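PDB 5J6Q: cell wall binding protein cwp8 from Peptoclostridium difficile, which probably fastens itself to the bacterial cell wall through three CWB2 modules, as one of the proteins associated with the S-layer. Local coordinates for residues Lys303-Asp308 / Pro330-Lys335; Ala337-Ser342 / Asp532-Ala537; Ala353-Val358 / Lys366-Val371; Arg436-Gly441 / Leu539-Lys544. All blocks are in the same frame, centred on the assembly; numbering follows the deposited sequence.

Contact 1: residues Lys303-Asp308 / Pro330-Lys335; sequences KERFKD and PLASQK
Arg305 reaches from the end of helix 294-305 to the last turn of helix 329-334, where the edge of its guanidinium group faces the carbonyl oxygen of Ala332. The head is placed by a side chain that first leaves CG opposite the carbonyl carbon and then bends at chi3 (55°). NH1 makes a weak hydrogen bond to Ala332 O, 3.5 Å long and with an N-H...O angle of 146°, the oxygen lying in the guanidinium plane. The other amino group, NH2, passes the methyl of Ala332, with CB at 4.3 Å, and finds its stronger partner in Ala337 O. Beyond the bond, the CA of Ser333 is approached obliquely, 4.4 Å from NH1.

One face of the flat head is covered too. Phe306, the first residue to leave the helix, turns its ring back so that CZ sits 3.5 Å over that guanidinium face, offset toward the rim, while CB of Arg305 lies over a face of that same ring. Pro338 packs on the ring as well, and Leu539 of helix 531-542 touches the arginine chain.

Ala332 O already receives the backbone N-H of Ala337, so the arginine is a second and weaker claimant. A cation near Ala332 O, at the C-terminal end of helix 329-334, would probably be favoured by the helix dipole, while Ala337 O supplies the stronger bond; together they tie helix 294-305 to the turn that leads into strand 339-342.

Contact 2: residues Ala337-Ser342 / Asp532-Ala537; sequences APILLS and DALTAA
Between Ile339 and Thr535 the flat groups are peptide units, since neither segment sends a ring into the contact. The carbonyl oxygen of Ile339 is met by the methyl of Thr535, with CG2 3.5 Å from O, while on the helix side the carbonyl oxygen of Leu534 lies 3.8 Å from CD1 of Ile339. A water links two further backbone groups: it accepts from Ile339 N at 2.9 Å and donates to Thr535 O at 2.7 Å. Ile339 N thus faces the helix, whereas its neighbours Pro338 and Leu340 pair with strand 313-318.

The rest is hydrocarbon. Ile339 and Leu534 cross at about a right angle, the branch CG2 of the isoleucine meeting CD1 of the leucine at 4.0 Å. The leucine starts from an unfavoured torsion (chi1 86°), its CG wedged between the backbone N and the carbonyl carbon, and its end swings nearer the strand than its first bond suggests. Farther along, CD2 of Leu341 touches CG2 of Thr535 at 4.2 Å, with Ala298 and Phe295 of helix 294-305 filling in beside them.

Strand 339-342 is an outermost strand of a four-stranded parallel sheet, and the axis of segment 532-537 runs roughly antiparallel to it, the two directions 142° apart. Such helix-on-sheet packing belongs to the toprim-like alpha/beta fold, but here the helix comes from a different CWB2 module, joining the first to the third.

Contact 3: residues Ala353-Val358 / Lys366-Val371; sequences AEILRV and KKIYIV
Ile355 and Ile368 supply the apolar part of this contact, meeting through CG2 of the first and CD1 of the second at a loose 4.4 Å. Ile314, on the neighbouring strand 313-318, touches both isoleucines and Val358 as well. Helix 349-359 connects strand 339-342 to strand 367-371, which flank strand 313-318 on its two sides, so the unit is a beta-alpha-beta crossover passing over one strand.

The polar groups divide into two sets beside the isoleucine contact. In the first, Lys366 stretches out straight past the end of the helix; its NZ is 4.4 Å from Val358 O, too far to bond, and is held instead by the carbonyls of Leu359 and Ala311 and by the side-chain oxygen of Asn362. The second lies on another flank of the helix, one turn in length. Arg357 NE donates to Glu354 OE2 at 2.9 Å, nearly straight at 175°, with the acceptor exactly in the guanidinium plane. That oxygen is met on its syn side, though 35° out of the carboxylate plane. NH2 also faces Glu354 OE1, an oxygen whose place is less sure, and bonds to Phe306 O; NH1 forms a salt bridge with Asp308.

The buried lysine ammonium is met by three oxygens, and the partly exposed arginine by two carboxylates and a carbonyl. With those charges matched by their own partners, what joins helix to strand in the middle is dispersion between branched side chains, which sets spacing but imposes little direction.

Contact 4: residues Arg436-Gly441 / Leu539-Lys544; sequences RAAQFG and LAASSK
Ala541 O is the acceptor of a short bond, 2.8 Å from Lys544 N, and also touches the Gln439 side chain, whose CG is 3.8 Å from it. The bond belongs to a Schellman motif that closes helix 531-542: Lys544 takes the C-prime position with a positive phi of 45°, and the peptide nitrogen that follows it turns back to Ala540 O. Around this capped end the third CWB2 module meets helix 434-438 of the second.

Alanines allow the two backbones to come close, with CA of Gln439 only 4.4 Å from CA of Ala541. CB of Ala438 abuts CB of Ala541 at 3.5 Å, a tight methyl contact, and the same methyl of Ala541 is as near to Gln439 N. Ser333 of helix 329-334 touches both alanines, so an element of the first module also reaches this junction.

Toward solvent the contact becomes polar in composition but not in bonding. Gln439 sets CG opposite its backbone N (chi1 -173°) and runs out extended, while Lys544 bends at chi3 and chi4, so that the two chains cross at about a right angle. The lysine's aliphatic part, not its charge, meets the amide: CB and CG of Lys544 each lie 3.8 Å from OE1 of Gln439.

Within segment 436-441, CE1 of Phe440 lies over the centre of the Arg436 guanidinium. Back at the crossing, the closest approach of the amide is that of Gln439 NE2 to Lys544 CA, 3.4 Å.

Overall arrangement
Contacts 2 and 3 are buried and work on opposite faces of one parallel sheet: Leu340 turns from the strand used in contact 2 to pack on Ile355 of contact 3. Contacts 1 and 4 are only partly buried: contact 1 rests on a weak arginine-carbonyl bond, contact 4 on alanine methyls and a glutamine crossing a lysine. Contact 1 adjoins both buried contacts, through its arginine toward contact 2 and through its trailing loop toward contact 3. Helix 531-542 serves both contact 2, through branched side chains and a water, and contact 4, through its capped end. Contacts 1 and 3 stay within the first CWB2 module, whereas 2 and 4 join modules; contacts 3 and 4 do not touch.

Contact 1: residues Lys303-Asp308 / Pro330-Lys335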
# COMPACT_ATOMS: atom_id res chain seq x y z
N LYS A 303 21.10 1.22 -0.31
CA LYS A 303 20.54 0.58 0.89
C LYS A 303 20.28 -0.91 0.69
O LYS A 303 20.39 -1.68 1.65
CB LYS A 303 19.27 1.27 1.31
CG LYS A 303 19.66 2.67 1.86
CD LYS A 303 18.41 3.52 1.71
CE LYS A 303 18.51 4.86 2.41
NZ LYS A 303 17.14 5.26 2.84
N GLU A 304 19.99 -1.35 -0.55
CA GLU A 304 19.75 -2.74 -0.76
C GLU A 304 21.04 -3.49 -0.70
O GLU A 304 21.08 -4.59 -0.15
CB GLU A 304 19.04 -2.98 -2.10
CG GLU A 304 18.57 -4.40 -2.22
CD GLU A 304 17.44 -4.76 -1.23
OE1 GLU A 304 16.61 -3.85 -0.87
OE2 GLU A 304 17.40 -5.94 -0.85
N ARG A 305 22.11 -2.90 -1.23
CA ARG A 305 23.39 -3.57 -1.24
C ARG A 305 24.12 -3.54 0.11
O ARG A 305 24.80 -4.52 0.42
CB ARG A 305 24.31 -2.90 -2.30
CG ARG A 305 23.70 -3.06 -3.69
CD ARG A 305 24.59 -2.53 -4.79
NE ARG A 305 25.92 -3.14 -4.75
CZ ARG A 305 27.02 -2.49 -5.04
NH1 ARG A 305 28.20 -3.10 -4.96
NH2 ARG A 305 26.97 -1.22 -5.44
N PHE A 306 24.02 -2.45 0.89
CA PHE A 306 24.82 -2.43 2.13
C PHE A 306 24.12 -2.00 3.41
O PHE A 306 23.41 -1.01 3.46
CB PHE A 306 26.02 -1.49 2.00
CG PHE A 306 26.82 -1.62 0.72
CD1 PHE A 306 26.54 -0.83 -0.38
CD2 PHE A 306 27.84 -2.55 0.61
CE1 PHE A 306 27.24 -0.97 -1.55
CE2 PHE A 306 28.54 -2.69 -0.56
CZ PHE A 306 28.23 -1.88 -1.65
N LYS A 307 24.38 -2.79 4.46
CA LYS A 307 23.95 -2.48 5.81
C LYS A 307 24.87 -1.33 6.25
O LYS A 307 25.89 -1.10 5.62
CB LYS A 307 24.12 -3.70 6.72
CG LYS A 307 23.12 -4.80 6.44
CD LYS A 307 23.40 -6.01 7.36
CE LYS A 307 22.57 -7.24 7.02
NZ LYS A 307 23.33 -8.22 6.18
N ASP A 308 24.51 -0.57 7.29
CA ASP A 308 25.36 0.58 7.74
C ASP A 308 26.78 0.22 7.89
O ASP A 308 27.07 -0.85 8.41
CB ASP A 308 24.89 1.18 9.11
CG ASP A 308 23.46 1.63 9.04
OD1 ASP A 308 23.02 1.98 7.92
OD2 ASP A 308 22.78 1.62 10.08
N PRO A 330 31.99 -3.67 -12.79
CA PRO A 330 32.87 -4.68 -12.15
C PRO A 330 33.71 -4.01 -11.07
O PRO A 330 34.13 -4.69 -10.19
CB PRO A 330 33.65 -5.26 -13.33
CG PRO A 330 33.53 -4.22 -14.38
CD PRO A 330 32.18 -3.70 -14.26
N LEU A 331 33.92 -2.68 -11.15
CA LEU A 331 34.70 -1.95 -10.20
C LEU A 331 33.92 -1.80 -8.90
O LEU A 331 34.50 -2.11 -7.83
CB LEU A 331 35.12 -0.53 -10.71
CG LEU A 331 35.97 0.17 -9.65
CD1 LEU A 331 37.12 -0.82 -9.22
CD2 LEU A 331 36.52 1.43 -10.11
N ALA A 332 32.61 -1.33 -8.98
CA ALA A 332 31.79 -1.25 -7.76
C ALA A 332 31.61 -2.65 -7.17
O ALA A 332 31.53 -2.78 -5.95
CB ALA A 332 30.41 -0.65 -8.04
N SER A 333 31.53 -3.67 -7.99
CA SER A 333 31.32 -5.01 -7.43
C SER A 333 32.59 -5.49 -6.75
O SER A 333 32.53 -6.16 -5.71
CB SER A 333 30.96 -6.01 -8.52
OG SER A 333 29.56 -6.09 -8.75
N GLN A 334 33.75 -5.17 -7.36
CA GLN A 334 35.03 -5.66 -6.83
C GLN A 334 35.45 -5.00 -5.56
O GLN A 334 35.84 -5.72 -4.64
CB GLN A 334 36.17 -5.49 -7.84
CG GLN A 334 37.25 -6.53 -7.59
CD GLN A 334 38.03 -6.83 -8.83
OE1 GLN A 334 38.96 -6.11 -9.17
NE2 GLN A 334 37.62 -7.85 -9.56
N LYS A 335 35.37 -3.66 -5.51
CA LYS A 335 35.72 -2.85 -4.34
C LYS A 335 34.53 -2.76 -3.37
O LYS A 335 34.58 -1.96 -2.43
CB LYS A 335 36.15 -1.44 -4.78
CG LYS A 335 37.37 -1.43 -5.77
CD LYS A 335 38.46 -2.54 -5.48
CE LYS A 335 39.35 -2.77 -6.72
NZ LYS A 335 40.24 -3.99 -6.67

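Contact 2: residues Ala337-Ser342 / Asp532-Ala537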
# COMPACT_ATOMS: atom_id res chain seq x y z
N ALA A 337 31.58 -1.37 -3.37
CA ALA A 337 31.24 0.05 -3.22
C ALA A 337 29.98 0.35 -3.98
O ALA A 337 29.75 -0.33 -4.98
CB ALA A 337 32.36 0.90 -3.82
N PRO A 338 29.14 1.30 -3.56
CA PRO A 338 27.88 1.65 -4.31
C PRO A 338 28.22 2.57 -5.45
O PRO A 338 29.24 3.28 -5.32
CB PRO A 338 27.06 2.44 -3.32
CG PRO A 338 28.23 3.13 -2.39
CD PRO A 338 29.24 2.01 -2.26
N ILE A 339 27.34 2.67 -6.49
CA ILE A 339 27.67 3.59 -7.50
C ILE A 339 26.77 4.73 -7.17
O ILE A 339 25.56 4.63 -7.19
CB ILE A 339 27.60 3.08 -8.95
CG1 ILE A 339 28.70 2.06 -9.25
CG2 ILE A 339 27.76 4.30 -9.83
CD1 ILE A 339 28.43 1.07 -10.55
N LEU A 340 27.36 5.84 -6.76
CA LEU A 340 26.51 6.94 -6.34
C LEU A 340 26.77 8.03 -7.38
O LEU A 340 27.67 7.87 -8.17
CB LEU A 340 26.79 7.43 -4.89
CG LEU A 340 26.36 6.40 -3.80
CD1 LEU A 340 26.98 6.78 -2.40
CD2 LEU A 340 24.82 6.37 -3.65
N LEU A 341 26.03 9.10 -7.37
CA LEU A 341 26.12 10.07 -8.43
C LEU A 341 26.36 11.48 -7.90
O LEU A 341 25.77 11.83 -6.88
CB LEU A 341 24.75 10.07 -9.17
CG LEU A 341 24.21 8.69 -9.67
CD1 LEU A 341 22.73 8.80 -10.14
CD2 LEU A 341 25.03 8.18 -10.77
N SER A 342 27.12 12.31 -8.66
CA SER A 342 27.35 13.67 -8.25
C SER A 342 27.01 14.65 -9.35
O SER A 342 27.04 14.30 -10.53
CB SER A 342 28.84 13.88 -7.93
OG SER A 342 29.02 15.06 -7.17
N ASP A 532 19.68 4.46 -14.05
CA ASP A 532 19.15 3.52 -13.05
C ASP A 532 19.77 2.09 -13.25
O ASP A 532 20.15 1.41 -12.30
CB ASP A 532 17.60 3.48 -13.14
CG ASP A 532 16.94 4.75 -12.58
OD1 ASP A 532 17.64 5.57 -11.90
OD2 ASP A 532 15.76 4.92 -12.78
N ALA A 533 19.81 1.67 -14.48
CA ALA A 533 20.33 0.45 -14.91
C ALA A 533 21.80 0.37 -14.39
O ALA A 533 22.17 -0.62 -13.77
CB ALA A 533 20.29 0.36 -16.42
N LEU A 534 22.62 1.41 -14.65
CA LEU A 534 24.00 1.39 -14.24
C LEU A 534 24.13 1.42 -12.68
O LEU A 534 24.97 0.70 -12.19
CB LEU A 534 24.79 2.49 -15.01
CG LEU A 534 24.77 3.83 -14.41
CD1 LEU A 534 25.92 3.94 -13.34
CD2 LEU A 534 24.88 4.86 -15.51
N THR A 535 23.30 2.14 -11.89
CA THR A 535 23.52 2.00 -10.42
C THR A 535 23.11 0.61 -9.92
O THR A 535 23.73 0.12 -8.97
CB THR A 535 22.75 3.04 -9.60
OG1 THR A 535 21.37 3.02 -9.90
CG2 THR A 535 23.27 4.46 -9.83
N ALA A 536 22.12 -0.07 -10.60
CA ALA A 536 21.77 -1.41 -10.16
C ALA A 536 22.62 -2.59 -10.72
O ALA A 536 22.49 -3.73 -10.20
CB ALA A 536 20.29 -1.70 -10.45
N ALA A 537 23.44 -2.40 -11.70
CA ALA A 537 24.11 -3.57 -12.22
C ALA A 537 24.96 -4.36 -11.09
O ALA A 537 24.92 -5.55 -11.17
CB ALA A 537 25.00 -3.19 -13.38
O HOH W 1 25.20 0.73 -6.73

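Contact 3: residues Ala353-Val358 / Lys366-Val371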
# COMPACT_ATOMS: atom_id res chain seq x y z
N ALA A 353 24.94 12.11 2.54
CA ALA A 353 24.36 11.36 3.65
C ALA A 353 24.50 9.87 3.44
O ALA A 353 24.73 9.17 4.43
CB ALA A 353 22.88 11.74 3.83
N GLU A 354 24.42 9.31 2.13
CA GLU A 354 24.53 7.83 1.93
C GLU A 354 26.00 7.49 2.01
O GLU A 354 26.35 6.40 2.47
CB GLU A 354 23.91 7.31 0.56
CG GLU A 354 24.11 5.83 0.30
CD GLU A 354 23.22 4.92 1.17
OE1 GLU A 354 23.22 3.74 0.92
OE2 GLU A 354 22.55 5.38 2.13
N ILE A 355 26.88 8.39 1.54
CA ILE A 355 28.34 8.13 1.75
C ILE A 355 28.66 7.82 3.27
O ILE A 355 29.32 6.84 3.60
CB ILE A 355 29.18 9.35 1.39
CG1 ILE A 355 28.95 9.70 -0.09
CG2 ILE A 355 30.78 9.04 1.66
CD1 ILE A 355 29.56 8.67 -0.93
N LEU A 356 28.14 8.65 4.17
CA LEU A 356 28.41 8.46 5.60
C LEU A 356 27.88 7.18 6.11
O LEU A 356 28.55 6.44 6.83
CB LEU A 356 27.78 9.61 6.38
CG LEU A 356 28.38 10.98 6.05
CD1 LEU A 356 27.72 12.04 6.97
CD2 LEU A 356 29.90 11.01 6.25
N ARG A 357 26.68 6.85 5.71
CA ARG A 357 25.99 5.66 6.16
C ARG A 357 26.69 4.42 5.78
O ARG A 357 26.85 3.54 6.66
CB ARG A 357 24.54 5.58 5.60
CG ARG A 357 23.70 4.53 6.36
CD ARG A 357 22.40 4.10 5.64
NE ARG A 357 22.65 3.52 4.31
CZ ARG A 357 22.92 2.24 4.09
NH1 ARG A 357 22.97 1.38 5.09
NH2 ARG A 357 23.16 1.82 2.84
N VAL A 358 27.17 4.32 4.49
CA VAL A 358 27.77 3.03 4.12
C VAL A 358 29.22 2.90 4.51
O VAL A 358 29.64 1.77 4.70
CB VAL A 358 27.57 2.71 2.59
CG1 VAL A 358 26.09 2.73 2.25
CG2 VAL A 358 28.34 3.71 1.72
N LYS A 366 38.98 3.57 4.14
CA LYS A 366 38.33 3.37 2.86
C LYS A 366 38.58 4.47 1.90
O LYS A 366 39.01 5.58 2.26
CB LYS A 366 36.83 3.19 3.09
CG LYS A 366 36.58 1.97 3.96
CD LYS A 366 35.28 2.04 4.68
CE LYS A 366 35.03 0.68 5.37
NZ LYS A 366 33.71 0.67 6.02
N LYS A 367 38.32 4.16 0.66
CA LYS A 367 38.51 5.07 -0.45
C LYS A 367 37.22 5.46 -1.23
O LYS A 367 36.25 4.73 -1.27
CB LYS A 367 39.46 4.38 -1.42
CG LYS A 367 40.91 4.52 -0.98
CD LYS A 367 41.56 3.17 -0.88
CE LYS A 367 42.34 2.87 -2.13
NZ LYS A 367 42.70 1.43 -2.19
N ILE A 368 37.27 6.61 -1.85
CA ILE A 368 36.26 7.20 -2.67
C ILE A 368 36.93 7.40 -4.06
O ILE A 368 37.92 8.15 -4.14
CB ILE A 368 35.77 8.57 -2.15
CG1 ILE A 368 35.04 8.41 -0.79
CG2 ILE A 368 34.86 9.22 -3.21
CD1 ILE A 368 34.67 9.78 -0.20
N TYR A 369 36.45 6.64 -5.11
CA TYR A 369 36.97 6.81 -6.43
C TYR A 369 36.01 7.70 -7.20
O TYR A 369 34.80 7.43 -7.18
CB TYR A 369 37.06 5.49 -7.17
CG TYR A 369 37.88 4.43 -6.51
CD1 TYR A 369 37.37 3.66 -5.48
CD2 TYR A 369 39.19 4.16 -6.93
CE1 TYR A 369 38.11 2.64 -4.89
CE2 TYR A 369 39.94 3.14 -6.35
CZ TYR A 369 39.40 2.39 -5.33
OH TYR A 369 40.16 1.39 -4.75
N ILE A 370 36.48 8.73 -7.86
CA ILE A 370 35.65 9.60 -8.69
C ILE A 370 35.97 9.15 -10.14
O ILE A 370 37.12 9.21 -10.54
CB ILE A 370 36.03 11.05 -8.37
CG1 ILE A 370 35.46 11.41 -7.00
CG2 ILE A 370 35.51 12.04 -9.43
CD1 ILE A 370 36.14 12.55 -6.32
N VAL A 371 34.98 8.61 -10.88
CA VAL A 371 35.22 8.18 -12.25
C VAL A 371 34.88 9.33 -13.22
O VAL A 371 33.87 10.00 -13.00
CB VAL A 371 34.38 6.92 -12.50
CG1 VAL A 371 34.48 6.47 -13.97
CG2 VAL A 371 34.88 5.80 -11.56

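Contact 4: residues Arg436-Gly441 / Leu539-Lys544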
# COMPACT_ATOMS: atom_id res chain seq x y z
N ARG A 436 26.60 -8.88 -15.88
CA ARG A 436 27.39 -10.06 -16.18
C ARG A 436 28.84 -9.76 -15.98
O ARG A 436 29.53 -10.59 -15.34
CB ARG A 436 27.09 -10.52 -17.61
CG ARG A 436 28.10 -11.46 -18.16
CD ARG A 436 27.91 -12.79 -17.40
NE ARG A 436 28.85 -13.80 -17.84
CZ ARG A 436 28.66 -15.11 -17.66
NH1 ARG A 436 29.58 -15.97 -18.10
NH2 ARG A 436 27.56 -15.57 -17.06
N ALA A 437 29.31 -8.57 -16.46
CA ALA A 437 30.70 -8.23 -16.28
C ALA A 437 31.02 -7.99 -14.82
O ALA A 437 32.05 -8.50 -14.35
CB ALA A 437 31.06 -7.00 -17.05
N ALA A 438 30.14 -7.24 -14.08
CA ALA A 438 30.36 -6.99 -12.67
C ALA A 438 30.42 -8.34 -11.96
O ALA A 438 31.15 -8.48 -11.00
CB ALA A 438 29.24 -6.17 -12.05
N GLN A 439 29.64 -9.28 -12.42
CA GLN A 439 29.55 -10.59 -11.77
C GLN A 439 30.85 -11.46 -12.01
O GLN A 439 30.98 -12.50 -11.39
CB GLN A 439 28.35 -11.33 -12.34
CG GLN A 439 28.11 -12.63 -11.60
CD GLN A 439 27.10 -13.53 -12.24
OE1 GLN A 439 27.21 -14.78 -12.17
NE2 GLN A 439 26.09 -12.98 -12.84
N PHE A 440 31.78 -11.01 -12.87
CA PHE A 440 32.94 -11.84 -13.18
C PHE A 440 34.22 -11.07 -13.23
O PHE A 440 35.16 -11.62 -13.76
CB PHE A 440 32.74 -12.58 -14.54
CG PHE A 440 31.78 -13.75 -14.48
CD1 PHE A 440 30.43 -13.55 -14.65
CD2 PHE A 440 32.23 -15.03 -14.21
CE1 PHE A 440 29.55 -14.61 -14.56
CE2 PHE A 440 31.34 -16.08 -14.13
CZ PHE A 440 30.00 -15.87 -14.30
N GLY A 441 34.30 -9.83 -12.73
CA GLY A 441 35.56 -9.12 -12.79
C GLY A 441 35.99 -8.77 -14.21
O GLY A 441 37.11 -8.31 -14.44
N LEU A 539 24.27 -4.69 -8.06
CA LEU A 539 23.26 -5.35 -7.29
C LEU A 539 22.76 -6.59 -8.06
O LEU A 539 22.72 -7.72 -7.48
CB LEU A 539 22.16 -4.36 -6.94
CG LEU A 539 20.87 -5.04 -6.50
CD1 LEU A 539 21.06 -5.67 -5.14
CD2 LEU A 539 19.76 -4.04 -6.33
N ALA A 540 22.41 -6.43 -9.34
CA ALA A 540 22.02 -7.60 -10.11
C ALA A 540 23.23 -8.60 -10.18
O ALA A 540 22.96 -9.80 -10.14
CB ALA A 540 21.63 -7.23 -11.51
N ALA A 541 24.52 -8.11 -10.29
CA ALA A 541 25.67 -9.04 -10.29
C ALA A 541 25.66 -9.88 -8.98
O ALA A 541 25.81 -11.12 -9.05
CB ALA A 541 26.99 -8.28 -10.35
N SER A 542 25.48 -9.22 -7.81
CA SER A 542 25.46 -9.95 -6.47
C SER A 542 24.36 -11.02 -6.49
O SER A 542 24.46 -12.05 -5.85
CB SER A 542 25.18 -8.98 -5.32
OG SER A 542 26.30 -8.14 -5.13
N SER A 543 23.27 -10.79 -7.23
CA SER A 543 22.21 -11.82 -7.28
C SER A 543 22.38 -12.77 -8.52
O SER A 543 21.43 -13.49 -8.81
CB SER A 543 20.81 -11.15 -7.36
OG SER A 543 20.53 -10.26 -6.28
N LYS A 544 23.52 -12.72 -9.28
CA LYS A 544 23.68 -13.52 -10.54
C LYS A 544 22.42 -13.42 -11.39
O LYS A 544 21.95 -14.42 -11.96
CB LYS A 544 23.99 -14.97 -10.21
CG LYS A 544 25.01 -15.07 -9.03
CD LYS A 544 25.57 -16.52 -8.85
CE LYS A 544 27.07 -16.56 -8.50
NZ LYS A 544 27.44 -15.70 -7.34